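Local coordinates for protein predicted component of a thermophile-specific DNA repair system, contains a RAMP domain (Methanopyrus kandleri, PDB 4N0L) that binds RNA as the Csm3 subunit of a type III-A CRISPR system, carries a zinc ion and may act as an endonuclease, at residues Thr306-Ser309 against Asp310-Ala313. Sequence-based numbering, arbitrary orientation.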
ATOM      1  N   THR A 306     -17.059   1.076 -12.050  1.00 27.34           N
ATOM      2  CA  THR A 306     -18.153   2.028 -11.878  1.00 29.87           C
ATOM      3  C   THR A 306     -17.710   3.387 -11.346  1.00 31.69           C
ATOM      4  O   THR A 306     -18.405   4.387 -11.534  1.00 31.35           O
ATOM      5  CB  THR A 306     -19.233   1.459 -10.936  1.00 28.70           C
ATOM      6  OG1 THR A 306     -18.749   1.457  -9.587  1.00 30.38           O
ATOM      7  CG2 THR A 306     -19.592   0.043 -11.346  1.00 26.82           C
ATOM      8  N   TYR A 307     -16.555   3.418 -10.687  1.00 24.53           N
ATOM      9  CA  TYR A 307     -16.048   4.639 -10.072  1.00 22.60           C
ATOM     10  C   TYR A 307     -15.773   5.721 -11.106  1.00 28.03           C
ATOM     11  O   TYR A 307     -15.881   6.912 -10.810  1.00 29.82           O
ATOM     12  CB  TYR A 307     -14.771   4.347  -9.282  1.00 23.80           C
ATOM     13  CG  TYR A 307     -14.206   5.533  -8.524  1.00 28.89           C
ATOM     14  CD1 TYR A 307     -15.013   6.300  -7.692  1.00 31.36           C
ATOM     15  CD2 TYR A 307     -12.863   5.873  -8.627  1.00 31.90           C
ATOM     16  CE1 TYR A 307     -14.494   7.375  -6.984  1.00 27.91           C
ATOM     17  CE2 TYR A 307     -12.336   6.945  -7.927  1.00 29.84           C
ATOM     18  CZ  TYR A 307     -13.156   7.693  -7.106  1.00 31.55           C
ATOM     19  OH  TYR A 307     -12.635   8.763  -6.414  1.00 35.21           O
ATOM     20  N   LEU A 308     -15.421   5.298 -12.317  1.00 26.10           N
ATOM     21  CA  LEU A 308     -15.031   6.233 -13.365  1.00 25.39           C
ATOM     22  C   LEU A 308     -16.165   7.181 -13.751  1.00 25.77           C
ATOM     23  O   LEU A 308     -15.916   8.324 -14.132  1.00 30.83           O
ATOM     24  CB  LEU A 308     -14.534   5.477 -14.599  1.00 18.66           C
ATOM     25  CG  LEU A 308     -13.283   4.618 -14.385  1.00 20.04           C
ATOM     26  CD1 LEU A 308     -12.751   4.092 -15.709  1.00 19.54           C
ATOM     27  CD2 LEU A 308     -12.194   5.374 -13.624  1.00 17.37           C
ATOM     28  N   SER A 309     -17.404   6.714 -13.637  1.00 23.21           N
ATOM     29  CA  SER A 309     -18.557   7.539 -13.997  1.00 28.85           C
ATOM     30  C   SER A 309     -18.814   8.655 -12.987  1.00 26.58           C
ATOM     31  O   SER A 309     -19.514   9.620 -13.288  1.00 31.44           O
ATOM     32  CB  SER A 309     -19.814   6.673 -14.134  1.00 33.35           C
ATOM     33  OG  SER A 309     -19.710   5.776 -15.227  1.00 38.31           O
ATOM     34  N   ASP A 310     -18.239   8.526 -11.795  1.00 27.63           N
ATOM     35  CA  ASP A 310     -18.423   9.526 -10.746  1.00 30.73           C
ATOM     36  C   ASP A 310     -17.374  10.628 -10.821  1.00 35.67           C
ATOM     37  O   ASP A 310     -17.449  11.613 -10.088  1.00 42.86           O
ATOM     38  CB  ASP A 310     -18.377   8.871  -9.364  1.00 31.73           C
ATOM     39  CG  ASP A 310     -19.442   7.809  -9.183  1.00 38.02           C
ATOM     40  OD1 ASP A 310     -20.381   7.763 -10.003  1.00 43.04           O
ATOM     41  OD2 ASP A 310     -19.344   7.024  -8.215  1.00 41.46           O
ATOM     42  N   LEU A 311     -16.399  10.416 -11.691  1.00 34.19           N
ATOM     43  CA  LEU A 311     -15.244  11.280 -11.801  1.00 35.71           C
ATOM     44  C   LEU A 311     -15.316  12.241 -12.969  1.00 37.06           C
ATOM     45  O   LEU A 311     -15.734  11.894 -14.058  1.00 33.36           O
ATOM     46  CB  LEU A 311     -13.979  10.439 -11.947  1.00 33.69           C
ATOM     47  CG  LEU A 311     -13.193  10.103 -10.689  1.00 31.64           C
ATOM     48  CD1 LEU A 311     -14.105  10.056  -9.486  1.00 33.19           C
ATOM     49  CD2 LEU A 311     -12.447   8.798 -10.856  1.00 28.85           C
ATOM     50  N   GLU A 312     -14.878  13.460 -12.714  1.00 42.63           N
ATOM     51  CA  GLU A 312     -14.578  14.411 -13.757  1.00 45.64           C
ATOM     52  C   GLU A 312     -13.143  14.122 -14.176  1.00 38.90           C
ATOM     53  O   GLU A 312     -12.362  13.602 -13.396  1.00 37.93           O
ATOM     54  CB  GLU A 312     -14.725  15.828 -13.219  1.00 56.95           C
ATOM     55  CG  GLU A 312     -15.460  16.786 -14.139  1.00 70.50           C
ATOM     56  CD  GLU A 312     -16.833  16.300 -14.560  1.00 82.05           C
ATOM     57  OE1 GLU A 312     -17.822  16.666 -13.899  1.00 87.70           O
ATOM     58  OE2 GLU A 312     -16.930  15.571 -15.564  1.00 84.15           O
ATOM     59  N   ALA A 313     -12.799  14.425 -15.412  1.00 34.69           N
ATOM     60  CA  ALA A 313     -11.470  14.101 -15.901  1.00 34.74           C
ATOM     61  C   ALA A 313     -10.388  14.971 -15.275  1.00 35.81           C
ATOM     62  O   ALA A 313     -10.595  16.140 -15.004  1.00 34.99           O
ATOM     63  CB  ALA A 313     -11.424  14.193 -17.411  1.00 30.36           C
TER
HETATM   64  O   HOH W   1     -20.854   4.551 -10.056  1.00 32.62           O
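Leu-311 packs against the ring of Tyr-307, four residues earlier in the chain. Its CB starts near the backbone, 3.6 Å from Leu-308 O. CG stands 4.2 Å from Tyr-307 O and farther from the ring than the methyls, and the two methyls do the touching. CD1 sits over one face of the Tyr-307 ring, 3.9 Å from its centroid and 26° off the ring normal. This is a CH-pi contact. The methyl is displaced toward the rim, with CZ its closest ring atom. CD2 meets another part of the ring, 3.5 Å from Tyr-307 CE2, and is more loosely placed against CD2 of Leu-308. The Tyr-307 ring reaches this position because CG is anti to the backbone N (chi1 -176°), which sets the ring beside its own carbonyl carbon. Two i to i+3 backbone bonds hold the turn: Asp-310 N to Tyr-307 O at 3.0 Å, and Leu-311 N to Leu-308 O at 3.3 Å. The carboxylate of Asp-310 has polar partners instead. A water lies within hydrogen-bonding distance of Asp-310 OD1 and Thr-306 O, though it has more acceptors in reach than protons to give. Asp-310 OD2 accepts a hydrogen bond from Thr-181 N. The turn lies between helix 295-300 and strand 314-316, where Leu-308 and Leu-311 both touch Val-11 of strand 7-16. The site is remote from the zinc. The chemistry divides the work: polar bonds close the helical turn and tie Asp-310 to the start of helix 181-191, while apolar contacts pack the Leu-311 methyls against Tyr-307 as the chain leaves that turn.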